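Local atomic coordinates of phytase (Debaryomyces castellii, PDB entry 2GFI), a protein that releases phosphate from phytate (inositol hexakisphosphate) by hydrolysis, as a 3-phytase of the histidine acid phosphatase family. Residues D136-G141 and F175-M180; D290-N295 and E350-D355; L309-L314 and D417-R422; Y87-S92 and N246-D251. All blocks are in the same frame, centred on the assembly; numbering follows the deposited sequence.

Contact 1: D136-G141 and F175-M180; sequences DAMKHG and FARGFM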
loop_
_atom_site.group_PDB
_atom_site.type_symbol
_atom_site.label_atom_id
_atom_site.label_comp_id
_atom_site.label_asym_id
_atom_site.label_seq_id
_atom_site.Cartn_x
_atom_site.Cartn_y
_atom_site.Cartn_z
ATOM N N ASP A 136 2.046 2.113 21.041
ATOM C CA ASP A 136 1.996 3.386 20.362
ATOM C C ASP A 136 2.932 4.393 21.030
ATOM O O ASP A 136 3.685 5.068 20.336
ATOM C CB ASP A 136 0.546 3.841 20.429
ATOM C CG ASP A 136 0.320 5.237 19.898
ATOM O OD1 ASP A 136 1.266 5.882 19.448
ATOM O OD2 ASP A 136 -0.798 5.784 19.897
ATOM N N ALA A 137 2.880 4.510 22.370
ATOM C CA ALA A 137 3.726 5.437 23.108
ATOM C C ALA A 137 5.180 5.034 23.033
ATOM O O ALA A 137 6.030 5.875 22.786
ATOM C CB ALA A 137 3.254 5.563 24.599
ATOM N N MET A 138 5.476 3.750 23.235
ATOM C CA MET A 138 6.841 3.245 23.105
ATOM C C MET A 138 7.433 3.514 21.703
ATOM O O MET A 138 8.524 4.056 21.588
ATOM C CB MET A 138 6.905 1.754 23.460
ATOM C CG MET A 138 8.332 1.191 23.610
ATOM S SD MET A 138 8.495 -0.413 24.484
ATOM C CE MET A 138 8.884 0.176 26.101
ATOM N N LYS A 139 6.712 3.183 20.637
ATOM C CA LYS A 139 7.219 3.385 19.259
ATOM C C LYS A 139 7.441 4.859 18.992
ATOM O O LYS A 139 8.380 5.227 18.267
ATOM C CB LYS A 139 6.248 2.846 18.205
ATOM C CG LYS A 139 6.072 1.375 18.191
ATOM C CD LYS A 139 5.163 0.984 17.018
ATOM C CE LYS A 139 5.032 -0.529 16.877
ATOM N NZ LYS A 139 3.753 -0.858 16.185
ATOM N N HIS A 140 6.536 5.687 19.547
ATOM C CA HIS A 140 6.634 7.122 19.440
ATOM C C HIS A 140 7.933 7.621 20.115
ATOM O O HIS A 140 8.670 8.403 19.533
ATOM C CB HIS A 140 5.406 7.828 20.041
ATOM C CG HIS A 140 5.426 9.320 19.855
ATOM N ND1 HIS A 140 4.571 10.172 20.518
ATOM C CD2 HIS A 140 6.231 10.111 19.098
ATOM C CE1 HIS A 140 4.829 11.423 20.165
ATOM N NE2 HIS A 140 5.824 11.413 19.291
ATOM N N GLY A 141 8.195 7.169 21.332
ATOM C CA GLY A 141 9.420 7.513 22.034
ATOM C C GLY A 141 10.637 7.186 21.185
ATOM O O GLY A 141 11.489 8.025 21.025
ATOM N N PHE A 175 6.704 6.012 26.498
ATOM C CA PHE A 175 7.375 6.923 25.647
ATOM C C PHE A 175 8.835 7.076 26.068
ATOM O O PHE A 175 9.722 6.928 25.227
ATOM C CB PHE A 175 6.693 8.290 25.699
ATOM C CG PHE A 175 7.361 9.311 24.821
ATOM C CD1 PHE A 175 6.876 9.562 23.545
ATOM C CD2 PHE A 175 8.513 9.983 25.256
ATOM C CE1 PHE A 175 7.511 10.483 22.722
ATOM C CE2 PHE A 175 9.158 10.910 24.427
ATOM C CZ PHE A 175 8.660 11.158 23.168
ATOM N N ALA A 176 9.075 7.349 27.355
ATOM C CA ALA A 176 10.408 7.572 27.884
ATOM C C ALA A 176 11.252 6.338 27.670
ATOM O O ALA A 176 12.439 6.439 27.315
ATOM C CB ALA A 176 10.363 7.972 29.354
ATOM N N ARG A 177 10.629 5.162 27.822
ATOM C CA ARG A 177 11.330 3.921 27.582
ATOM C C ARG A 177 11.670 3.748 26.110
ATOM O O ARG A 177 12.757 3.269 25.765
ATOM C CB ARG A 177 10.532 2.739 28.077
ATOM C CG ARG A 177 10.497 2.637 29.585
ATOM C CD ARG A 177 9.542 1.562 30.075
ATOM N NE ARG A 177 9.435 1.580 31.522
ATOM C CZ ARG A 177 10.249 0.913 32.326
ATOM N NH1 ARG A 177 11.254 0.212 31.813
ATOM N NH2 ARG A 177 10.077 0.978 33.646
ATOM N N GLY A 178 10.746 4.115 25.230
ATOM C CA GLY A 178 11.078 4.054 23.828
ATOM C C GLY A 178 12.235 5.009 23.562
ATOM O O GLY A 178 13.162 4.692 22.817
ATOM N N PHE A 179 12.167 6.190 24.186
ATOM C CA PHE A 179 13.096 7.271 23.916
ATOM C C PHE A 179 14.506 6.908 24.365
ATOM O O PHE A 179 15.466 7.137 23.641
ATOM C CB PHE A 179 12.603 8.581 24.570
ATOM C CG PHE A 179 13.531 9.756 24.362
ATOM C CD1 PHE A 179 13.304 10.670 23.341
ATOM C CD2 PHE A 179 14.655 9.934 25.177
ATOM C CE1 PHE A 179 14.192 11.743 23.150
ATOM C CE2 PHE A 179 15.520 10.980 24.994
ATOM C CZ PHE A 179 15.294 11.900 23.990
ATOM N N MET A 180 14.603 6.297 25.538
ATOM C CA MET A 180 15.859 6.060 26.227
ATOM C C MET A 180 16.420 4.716 25.899
ATOM O O MET A 180 17.596 4.472 26.149
ATOM C CB MET A 180 15.662 6.140 27.748
ATOM C CG MET A 180 15.407 7.540 28.284
ATOM S SD MET A 180 16.683 8.734 27.805
ATOM C CE MET A 180 18.048 8.191 28.853
#
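The rings of His140 and Phe175 meet edge-to-face, the phenyl edge presenting CE1 over the centre of one imidazole face, with the planes at 88° and the ring centroids 5.0 Å apart. One face of the same phenyl ring is covered by backbone: Gly141 CA sits above it, offset toward the rim, in a CH-pi contact 3.6 Å from the ring centroid. Phe175 CG lies anti to its backbone N (chi1 180°), which starts the ring off in the direction of this contact.

The glycines let the main chains come this close. A side chain on Gly141 would run into Phe175 O, and one on Gly178 into Met138 O. In their absence the alpha carbons point C-H groups at carbonyls of the other helix: Gly178 CA lies 3.4 Å from Met138 O, and Gly141 CA lies 3.3 Å from Phe175 O. Further along, Phe179 CA approaches Gly141 O. On the flank Met138, bent at its last torsion, brings CE to 3.6 Å from Arg177 CB.

Phe330 and Phe144 also meet the Phe175 ring edge-to-face, and Leu66 of strand 59-69 touches both His140 and Phe175. With axes only 6.4 Å apart, crossing at -33°, and four CA-H...O contacts, helices 133-148 and 166-180 form a glycine-mediated close helix pair packed against the central sheet of the histidine phosphatase fold.

Contact 2: D290-N295 and E350-D355; sequences DDYYSN and EDLPVD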
loop_
_atom_site.group_PDB
_atom_site.type_symbol
_atom_site.label_atom_id
_atom_site.label_comp_id
_atom_site.label_asym_id
_atom_site.label_seq_id
_atom_site.Cartn_x
_atom_site.Cartn_y
_atom_site.Cartn_z
ATOM N N ASP A 290 -19.536 18.729 19.763
ATOM C CA ASP A 290 -19.388 18.636 21.190
ATOM C C ASP A 290 -18.000 19.113 21.646
ATOM O O ASP A 290 -17.885 19.925 22.554
ATOM C CB ASP A 290 -19.651 17.206 21.634
ATOM C CG ASP A 290 -19.545 17.042 23.113
ATOM O OD1 ASP A 290 -19.971 17.973 23.831
ATOM O OD2 ASP A 290 -19.037 16.035 23.663
ATOM N N ASP A 291 -16.929 18.623 21.024
ATOM C CA ASP A 291 -15.601 19.047 21.473
ATOM C C ASP A 291 -15.273 20.463 21.086
ATOM O O ASP A 291 -14.574 21.143 21.825
ATOM C CB ASP A 291 -14.522 18.108 20.981
ATOM C CG ASP A 291 -14.677 16.723 21.540
ATOM O OD1 ASP A 291 -15.243 16.567 22.653
ATOM O OD2 ASP A 291 -14.273 15.721 20.922
ATOM N N TYR A 292 -15.765 20.928 19.943
ATOM C CA TYR A 292 -15.512 22.314 19.598
ATOM C C TYR A 292 -16.139 23.241 20.645
ATOM O O TYR A 292 -15.487 24.177 21.109
ATOM C CB TYR A 292 -15.996 22.690 18.203
ATOM C CG TYR A 292 -15.882 24.189 17.981
ATOM C CD1 TYR A 292 -14.648 24.770 17.644
ATOM C CD2 TYR A 292 -16.990 25.029 18.151
ATOM C CE1 TYR A 292 -14.518 26.139 17.448
ATOM C CE2 TYR A 292 -16.876 26.399 17.963
ATOM C CZ TYR A 292 -15.632 26.949 17.613
ATOM O OH TYR A 292 -15.495 28.303 17.441
ATOM N N TYR A 293 -17.372 22.944 21.040
ATOM C CA TYR A 293 -18.124 23.828 21.933
ATOM C C TYR A 293 -17.804 23.657 23.414
ATOM O O TYR A 293 -18.111 24.531 24.234
ATOM C CB TYR A 293 -19.631 23.705 21.692
ATOM C CG TYR A 293 -20.086 24.456 20.476
ATOM C CD1 TYR A 293 -20.191 25.850 20.510
ATOM C CD2 TYR A 293 -20.394 23.774 19.266
ATOM C CE1 TYR A 293 -20.589 26.557 19.405
ATOM C CE2 TYR A 293 -20.794 24.471 18.152
ATOM C CZ TYR A 293 -20.897 25.869 18.232
ATOM O OH TYR A 293 -21.311 26.609 17.173
ATOM N N SER A 294 -17.193 22.530 23.744
ATOM C CA SER A 294 -16.811 22.229 25.109
ATOM C C SER A 294 -15.348 22.508 25.371
ATOM O O SER A 294 -15.004 23.090 26.388
ATOM C CB SER A 294 -17.112 20.763 25.402
ATOM O OG SER A 294 -18.425 20.517 24.966
ATOM N N ASN A 295 -14.487 22.081 24.446
ATOM C CA ASN A 295 -13.043 22.080 24.680
ATOM C C ASN A 295 -12.248 23.025 23.809
ATOM O O ASN A 295 -11.029 23.061 23.917
ATOM C CB ASN A 295 -12.458 20.687 24.474
ATOM C CG ASN A 295 -13.227 19.616 25.190
ATOM O OD1 ASN A 295 -13.756 19.845 26.269
ATOM N ND2 ASN A 295 -13.277 18.415 24.591
ATOM N N GLU A 350 -15.034 30.771 12.719
ATOM C CA GLU A 350 -16.371 30.851 13.272
ATOM C C GLU A 350 -16.792 29.557 13.964
ATOM O O GLU A 350 -16.234 28.488 13.730
ATOM C CB GLU A 350 -17.400 31.307 12.211
ATOM C CG GLU A 350 -17.170 30.790 10.794
ATOM C CD GLU A 350 -18.314 31.114 9.809
ATOM O OE1 GLU A 350 -19.243 31.923 10.171
ATOM O OE2 GLU A 350 -18.297 30.547 8.654
ATOM N N ASP A 351 -17.773 29.703 14.844
ATOM C CA ASP A 351 -18.424 28.604 15.504
ATOM C C ASP A 351 -19.010 27.637 14.492
ATOM O O ASP A 351 -19.439 28.040 13.415
ATOM C CB ASP A 351 -19.497 29.147 16.445
ATOM C CG ASP A 351 -18.893 29.819 17.684
ATOM O OD1 ASP A 351 -17.663 29.702 17.955
ATOM O OD2 ASP A 351 -19.594 30.491 18.462
ATOM N N LEU A 352 -18.989 26.358 14.842
ATOM C CA LEU A 352 -19.437 25.305 13.967
ATOM C C LEU A 352 -20.943 25.377 13.795
ATOM O O LEU A 352 -21.659 25.680 14.745
ATOM C CB LEU A 352 -19.011 23.946 14.534
ATOM C CG LEU A 352 -17.674 23.417 14.006
ATOM C CD1 LEU A 352 -16.514 24.430 14.218
ATOM C CD2 LEU A 352 -17.345 22.081 14.654
ATOM N N PRO A 353 -21.432 25.119 12.591
ATOM C CA PRO A 353 -22.861 25.067 12.383
ATOM C C PRO A 353 -23.406 23.779 12.979
ATOM O O PRO A 353 -22.667 22.795 13.122
ATOM C CB PRO A 353 -22.987 25.048 10.865
ATOM C CG PRO A 353 -21.706 24.363 10.388
ATOM C CD PRO A 353 -20.666 24.854 11.343
ATOM N N VAL A 354 -24.695 23.799 13.327
ATOM C CA VAL A 354 -25.391 22.641 13.881
ATOM C C VAL A 354 -26.524 22.193 12.972
ATOM O O VAL A 354 -27.022 21.074 13.090
ATOM C CB VAL A 354 -25.952 22.946 15.287
ATOM C CG1 VAL A 354 -24.803 23.162 16.258
ATOM C CG2 VAL A 354 -26.932 24.180 15.270
ATOM N N ASP A 355 -26.928 23.056 12.052
ATOM C CA ASP A 355 -28.168 22.818 11.320
ATOM C C ASP A 355 -27.895 22.114 9.995
ATOM O O ASP A 355 -28.796 21.802 9.240
ATOM C CB ASP A 355 -28.960 24.135 11.150
ATOM C CG ASP A 355 -28.178 25.193 10.353
ATOM O OD1 ASP A 355 -26.931 25.357 10.564
ATOM O OD2 ASP A 355 -28.722 25.913 9.482
#
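Tyr292 crosses to the loop 350-355 with its whole length in use. Its CB touches Leu352 CD2 at 3.8 Å. The CB of Tyr292 points toward the loop, and CG, anti to the backbone N (chi1 172°), begins a ring with the methyl Leu352 CD1 over the centre of one face, in a CH-pi contact 3.8 Å from the centroid. Further out, CE2 and CZ each lie 3.4 Å from Asp351 OD1. At the tip the hydroxyl OH donates to Asp351 OD1 across 2.6 Å, using the anti lone pair of that oxygen; the two side chains cross at about a right angle.

The contact ties the C-terminal end of helix 277-295 to an irregular segment of the loop between helices 333-343 and 365-368, within the histidine phosphatase family region. A phenylalanine in place of Tyr292 would probably leave Asp351 OD1 without this donor and the tip of the ring without its tie to the loop.

Tyr293 adds a second grip. Its OH donates to Leu352 O at 2.6 Å, in the carbonyl plane and on a lone pair, while its CE2 packs 4.1 Å from Leu352 CB. The tyrosines also meet each other, Tyr292 CD2 lying over the centre of one Tyr293 face. Beyond the pair, Tyr363 meets the Tyr292 ring edge-to-face, and Tyr285 OH bonds to Pro353 O, the next carbonyl along the loop.

Contact 3: L309-L314 and D417-R422; sequences LLNASL and DYVAER. With NAG (2-acetamido-2-deoxy-beta-D-glucopyranose), chain C.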
loop_
_atom_site.group_PDB
_atom_site.type_symbol
_atom_site.label_atom_id
_atom_site.label_comp_id
_atom_site.label_asym_id
_atom_site.label_seq_id
_atom_site.Cartn_x
_atom_site.Cartn_y
_atom_site.Cartn_z
ATOM N N LEU A 309 -0.563 26.905 29.096
ATOM C CA LEU A 309 0.466 26.096 28.422
ATOM C C LEU A 309 1.067 26.804 27.235
ATOM O O LEU A 309 2.211 26.580 26.935
ATOM C CB LEU A 309 -0.037 24.694 28.015
ATOM C CG LEU A 309 -0.333 23.718 29.159
ATOM C CD1 LEU A 309 -0.907 22.402 28.633
ATOM C CD2 LEU A 309 0.902 23.479 30.062
ATOM N N LEU A 310 0.307 27.659 26.550
ATOM C CA LEU A 310 0.877 28.409 25.421
ATOM C C LEU A 310 1.970 29.363 25.894
ATOM O O LEU A 310 3.050 29.409 25.290
ATOM C CB LEU A 310 -0.202 29.142 24.637
ATOM C CG LEU A 310 0.243 29.807 23.333
ATOM C CD1 LEU A 310 0.725 28.750 22.392
ATOM C CD2 LEU A 310 -0.883 30.636 22.741
ATOM N N ASN A 311 1.694 30.089 26.993
ATOM C CA ASN A 311 2.687 30.978 27.663
ATOM C C ASN A 311 3.934 30.252 28.138
ATOM O O ASN A 311 5.056 30.691 27.873
ATOM C CB ASN A 311 2.057 31.659 28.879
ATOM C CG ASN A 311 1.222 32.872 28.515
ATOM O OD1 ASN A 311 1.263 33.342 27.374
ATOM N ND2 ASN A 311 0.475 33.400 29.508
ATOM N N ALA A 312 3.728 29.135 28.822
ATOM C CA ALA A 312 4.798 28.319 29.381
ATOM C C ALA A 312 5.717 27.807 28.287
ATOM O O ALA A 312 6.958 27.948 28.368
ATOM C CB ALA A 312 4.212 27.147 30.172
ATOM N N SER A 313 5.098 27.238 27.250
ATOM C CA SER A 313 5.800 26.812 26.044
ATOM C C SER A 313 6.623 27.935 25.410
ATOM O O SER A 313 7.747 27.711 24.949
ATOM C CB SER A 313 4.798 26.235 25.022
ATOM O OG SER A 313 5.250 26.420 23.693
ATOM N N LEU A 314 6.040 29.131 25.364
ATOM C CA LEU A 314 6.740 30.300 24.825
ATOM C C LEU A 314 7.916 30.707 25.718
ATOM O O LEU A 314 8.996 30.991 25.197
ATOM C CB LEU A 314 5.777 31.475 24.597
ATOM C CG LEU A 314 6.476 32.758 24.116
ATOM C CD1 LEU A 314 6.996 32.587 22.709
ATOM C CD2 LEU A 314 5.565 33.976 24.232
ATOM N N ASP A 417 4.957 37.588 18.967
ATOM C CA ASP A 417 3.844 38.475 18.660
ATOM C C ASP A 417 2.523 37.694 18.522
ATOM O O ASP A 417 1.470 38.136 19.007
ATOM C CB ASP A 417 4.104 39.235 17.346
ATOM C CG ASP A 417 5.266 40.220 17.433
ATOM O OD1 ASP A 417 5.719 40.558 18.552
ATOM O OD2 ASP A 417 5.792 40.714 16.409
ATOM N N TYR A 418 2.610 36.548 17.836
ATOM C CA TYR A 418 1.502 35.617 17.674
ATOM C C TYR A 418 0.994 35.140 19.040
ATOM O O TYR A 418 -0.205 35.264 19.354
ATOM C CB TYR A 418 1.913 34.418 16.780
ATOM C CG TYR A 418 0.773 33.434 16.600
ATOM C CD1 TYR A 418 -0.276 33.732 15.743
ATOM C CD2 TYR A 418 0.718 32.244 17.338
ATOM C CE1 TYR A 418 -1.338 32.876 15.593
ATOM C CE2 TYR A 418 -0.329 31.369 17.183
ATOM C CZ TYR A 418 -1.358 31.703 16.293
ATOM O OH TYR A 418 -2.431 30.895 16.105
ATOM N N VAL A 419 1.896 34.620 19.867
ATOM C CA VAL A 419 1.480 34.191 21.201
ATOM C C VAL A 419 0.833 35.352 21.984
ATOM O O VAL A 419 -0.282 35.199 22.514
ATOM C CB VAL A 419 2.616 33.530 21.991
ATOM C CG1 VAL A 419 2.140 33.191 23.401
ATOM C CG2 VAL A 419 3.035 32.274 21.288
ATOM N N ALA A 420 1.506 36.513 22.009
ATOM C CA ALA A 420 0.951 37.692 22.685
ATOM C C ALA A 420 -0.472 38.011 22.208
ATOM O O ALA A 420 -1.341 38.277 23.022
ATOM C CB ALA A 420 1.881 38.914 22.529
ATOM N N GLU A 421 -0.702 37.951 20.893
ATOM C CA GLU A 421 -2.033 38.143 20.295
ATOM C C GLU A 421 -3.045 37.105 20.780
ATOM O O GLU A 421 -4.218 37.446 21.050
ATOM C CB GLU A 421 -1.957 38.047 18.765
ATOM C CG GLU A 421 -1.498 39.308 18.043
ATOM C CD GLU A 421 -1.557 39.175 16.512
ATOM O OE1 GLU A 421 -1.169 38.082 15.966
ATOM O OE2 GLU A 421 -2.004 40.171 15.851
ATOM N N ARG A 422 -2.585 35.848 20.878
ATOM C CA ARG A 422 -3.421 34.738 21.307
ATOM C C ARG A 422 -3.800 34.879 22.762
ATOM O O ARG A 422 -4.933 34.635 23.137
ATOM C CB ARG A 422 -2.719 33.386 21.078
ATOM C CG ARG A 422 -2.517 32.970 19.609
ATOM C CD ARG A 422 -3.776 32.978 18.796
ATOM N NE ARG A 422 -4.705 31.988 19.283
ATOM C CZ ARG A 422 -5.962 31.871 18.858
ATOM N NH1 ARG A 422 -6.428 32.702 17.943
ATOM N NH2 ARG A 422 -6.761 30.930 19.362
HETATM C C1 NAG C . 0.021 34.771 29.341
HETATM C C2 NAG C . -1.030 34.988 30.456
HETATM C C3 NAG C . -1.440 36.470 30.602
HETATM C C4 NAG C . -0.201 37.379 30.723
HETATM C C5 NAG C . 0.673 37.059 29.495
HETATM C C6 NAG C . 1.951 37.869 29.418
HETATM C C7 NAG C . -2.468 33.029 30.981
HETATM C C8 NAG C . -3.900 32.566 30.938
HETATM N N2 NAG C . -2.201 34.132 30.259
HETATM O O3 NAG C . -2.291 36.591 31.711
HETATM O O4 NAG C . -0.485 38.783 30.888
HETATM O O5 NAG C . 1.071 35.691 29.513
HETATM O O6 NAG C . 2.665 37.329 28.334
HETATM O O7 NAG C . -1.641 32.388 31.649
#
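Leu310 and Val419 reach toward each other tip to tip, Leu310 CG standing 3.9 Å from Val419 CG1. One turn along the same helix, Leu314 approaches that methyl differently: it slides past Val419 in the opposite direction, with Leu314 CD2 3.6 Å from Val419 CG1. Val419 CG1 is anti to its own backbone N (chi1 176°), and in that position it meets both leucines. The valine thus lies between residues i and i+4 of the facing helix.

Leu310 has a second neighbour on helix 412-423. Its CD2 touches Arg422 CB at 3.7 Å, the two side chains lying aslant. Arg422 CG lies over one face of the Tyr418 ring, offset toward the rim; beyond it the side chain bends at chi2 and chi3, and NE donates to Ala342 O of helix 333-343. Phe339, Ala342 and Ile343 of that helix also pack on Leu310.

Asn311 lies beside this apolar row, with OD1 4.1 Å from Val419 CG1. Its ND2 is bonded covalently to C1 of N-acetylglucosamine, 1.5 Å away, and the sugar is also hydrogen-bonded to Thr426 O, just beyond the second helix.

With axes 10.4 Å apart and directions 159° from each other, the segments make a nearly antiparallel, aliphatic helix-helix interface, bordered by an N-linked glycosylation site.

Contact 4: Y87-S92 and N246-D251; sequences YEKLMS and NITEDD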
loop_
_atom_site.group_PDB
_atom_site.type_symbol
_atom_site.label_atom_id
_atom_site.label_comp_id
_atom_site.label_asym_id
_atom_site.label_seq_id
_atom_site.Cartn_x
_atom_site.Cartn_y
_atom_site.Cartn_z
ATOM N N TYR A 87 -24.484 -3.937 25.442
ATOM C CA TYR A 87 -24.187 -5.319 25.144
ATOM C C TYR A 87 -25.262 -6.241 25.749
ATOM O O TYR A 87 -25.702 -7.195 25.106
ATOM C CB TYR A 87 -22.803 -5.688 25.697
ATOM C CG TYR A 87 -22.474 -7.178 25.609
ATOM C CD1 TYR A 87 -21.887 -7.727 24.454
ATOM C CD2 TYR A 87 -22.724 -8.029 26.701
ATOM C CE1 TYR A 87 -21.567 -9.101 24.384
ATOM C CE2 TYR A 87 -22.413 -9.370 26.656
ATOM C CZ TYR A 87 -21.847 -9.900 25.491
ATOM O OH TYR A 87 -21.561 -11.227 25.474
ATOM N N GLU A 88 -25.642 -5.955 27.005
ATOM C CA GLU A 88 -26.602 -6.745 27.755
ATOM C C GLU A 88 -28.012 -6.604 27.164
ATOM O O GLU A 88 -28.708 -7.612 27.049
ATOM C CB GLU A 88 -26.566 -6.387 29.248
ATOM C CG GLU A 88 -25.394 -6.990 30.039
ATOM C CD GLU A 88 -25.189 -8.505 29.821
ATOM O OE1 GLU A 88 -26.160 -9.252 29.532
ATOM O OE2 GLU A 88 -24.035 -8.993 29.953
ATOM N N LYS A 89 -28.414 -5.379 26.785
ATOM C CA LYS A 89 -29.656 -5.175 26.027
ATOM C C LYS A 89 -29.656 -6.023 24.757
ATOM O O LYS A 89 -30.643 -6.691 24.477
ATOM C CB LYS A 89 -29.900 -3.701 25.683
ATOM C CG LYS A 89 -30.400 -2.905 26.866
ATOM C CD LYS A 89 -30.516 -1.401 26.630
ATOM C CE LYS A 89 -31.799 -1.051 25.874
ATOM N NZ LYS A 89 -32.064 0.420 25.940
ATOM N N LEU A 90 -28.537 -6.038 24.021
ATOM C CA LEU A 90 -28.464 -6.819 22.792
ATOM C C LEU A 90 -28.538 -8.296 23.092
ATOM O O LEU A 90 -29.278 -9.019 22.436
ATOM C CB LEU A 90 -27.198 -6.509 21.984
ATOM C CG LEU A 90 -27.097 -5.086 21.447
ATOM C CD1 LEU A 90 -25.734 -4.836 20.923
ATOM C CD2 LEU A 90 -28.149 -4.835 20.394
ATOM N N MET A 91 -27.779 -8.747 24.086
ATOM C CA MET A 91 -27.793 -10.172 24.441
ATOM C C MET A 91 -29.155 -10.684 24.932
ATOM O O MET A 91 -29.423 -11.871 24.858
ATOM C CB MET A 91 -26.691 -10.532 25.445
ATOM C CG MET A 91 -25.252 -10.425 24.889
ATOM S SD MET A 91 -24.848 -11.320 23.336
ATOM C CE MET A 91 -24.899 -10.007 22.170
ATOM N N SER A 92 -30.029 -9.801 25.379
ATOM C CA SER A 92 -31.280 -10.252 25.959
ATOM C C SER A 92 -32.439 -10.222 24.947
ATOM O O SER A 92 -33.579 -10.592 25.268
ATOM C CB SER A 92 -31.597 -9.421 27.199
ATOM O OG SER A 92 -32.072 -8.161 26.777
ATOM N N ASN A 246 -35.016 -4.270 21.170
ATOM C CA ASN A 246 -35.355 -3.159 22.031
ATOM C C ASN A 246 -34.107 -2.379 22.486
ATOM O O ASN A 246 -33.588 -2.591 23.583
ATOM C CB ASN A 246 -36.196 -3.651 23.225
ATOM C CG ASN A 246 -36.823 -2.498 24.022
ATOM O OD1 ASN A 246 -36.855 -1.343 23.561
ATOM N ND2 ASN A 246 -37.299 -2.801 25.229
ATOM N N ILE A 247 -33.611 -1.507 21.614
ATOM C CA ILE A 247 -32.550 -0.588 21.975
ATOM C C ILE A 247 -32.942 0.786 21.481
ATOM O O ILE A 247 -33.817 0.924 20.617
ATOM C CB ILE A 247 -31.161 -1.028 21.426
ATOM C CG1 ILE A 247 -31.121 -1.018 19.892
ATOM C CG2 ILE A 247 -30.722 -2.413 21.994
ATOM C CD1 ILE A 247 -29.709 -1.315 19.290
ATOM N N THR A 248 -32.303 1.795 22.053
ATOM C CA THR A 248 -32.553 3.189 21.711
ATOM C C THR A 248 -31.510 3.771 20.761
ATOM O O THR A 248 -30.468 3.154 20.475
ATOM C CB THR A 248 -32.591 4.060 22.998
ATOM O OG1 THR A 248 -31.363 3.903 23.699
ATOM C CG2 THR A 248 -33.639 3.514 24.022
ATOM N N GLU A 249 -31.825 4.977 20.298
ATOM C CA GLU A 249 -30.947 5.829 19.519
ATOM C C GLU A 249 -29.690 6.137 20.311
ATOM O O GLU A 249 -28.617 6.117 19.742
ATOM C CB GLU A 249 -31.653 7.127 19.181
ATOM C CG GLU A 249 -32.424 7.071 17.885
ATOM C CD GLU A 249 -33.893 6.756 18.059
ATOM O OE1 GLU A 249 -34.271 6.180 19.101
ATOM O OE2 GLU A 249 -34.680 7.088 17.142
ATOM N N ASP A 250 -29.857 6.388 21.616
ATOM C CA ASP A 250 -28.788 6.511 22.598
ATOM C C ASP A 250 -27.857 5.314 22.615
ATOM O O ASP A 250 -26.658 5.490 22.690
ATOM C CB ASP A 250 -29.366 6.675 24.032
ATOM C CG ASP A 250 -28.259 6.887 25.118
ATOM O OD1 ASP A 250 -27.453 7.859 24.923
ATOM O OD2 ASP A 250 -28.124 6.169 26.201
ATOM N N ASP A 251 -28.421 4.112 22.621
ATOM C CA ASP A 251 -27.662 2.869 22.515
ATOM C C ASP A 251 -26.823 2.810 21.244
ATOM O O ASP A 251 -25.630 2.555 21.307
ATOM C CB ASP A 251 -28.613 1.672 22.570
ATOM C CG ASP A 251 -29.335 1.571 23.918
ATOM O OD1 ASP A 251 -28.830 2.156 24.919
ATOM O OD2 ASP A 251 -30.406 0.955 24.071
HETATM O O HOH W 1 -34.670 -0.030 25.101
#
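Asp251 OD2 is gripped by two donors, one from each segment. Lys89 NZ reaches it at 2.6 Å as a salt bridge, on the syn lone pair of the oxygen. The backbone N of Thr248 gives the second bond, 2.9 Å long to Asp251 OD2 and nearly straight at 172°, but arriving from above the carboxylate plane, 47° out of it. In return Asp251 N donates to Thr248 OG1 at 3.1 Å. The bond from Thr248 N helps fix the rotation of the carboxylate that receives the lysine, and the lysine's positive charge probably stabilises its ionised form.

Lys89 crosses the aspartate at about a right angle. The bend at chi3 (80°) turns CE out of the extended path, and CE comes 3.3 Å from Asn246 O. A water accepts from Lys89 NZ at 2.8 Å and gives a weak bond to Asn246 OD1. Beside the salt bridge lies an apolar patch, where Leu90 CD2 packs 3.9 Å from Ile247 CG2; Leu245 and Leu104 extend it around Leu90, and Leu235 does so around Ile247.

An alanine at Asp251 would probably leave Lys89 without its salt-bridge partner and Thr248 N without its side-chain acceptor in the capping box.

Thr248 is the N-cap of helix 249-266, and with Asp251 it makes a capping box, here also bridged by Lys89 to the last turn of helix 77-91.

How the contacts relate
The four contacts are spread widely over one chain. Contact 1 lies nearest the probable active site: the side chain of Ala137 lies about 8 Å from that of His70, the predicted nucleophile, whereas the others lie away from the predicted catalytic residues. Contacts 2 and 3 come nearest to each other, about 9 Å between nearest atoms; helices 277-295 and 302-318 follow one another, and the two contacts interleave along the sequence. Contact 4 is peripheral, its centre about 47 Å from that of contact 3, on the opposite side of the chain's centre; in sequence its segments bracket both segments of contact 1. Contact 3 carries the N-acetylglucosamine on Asn311.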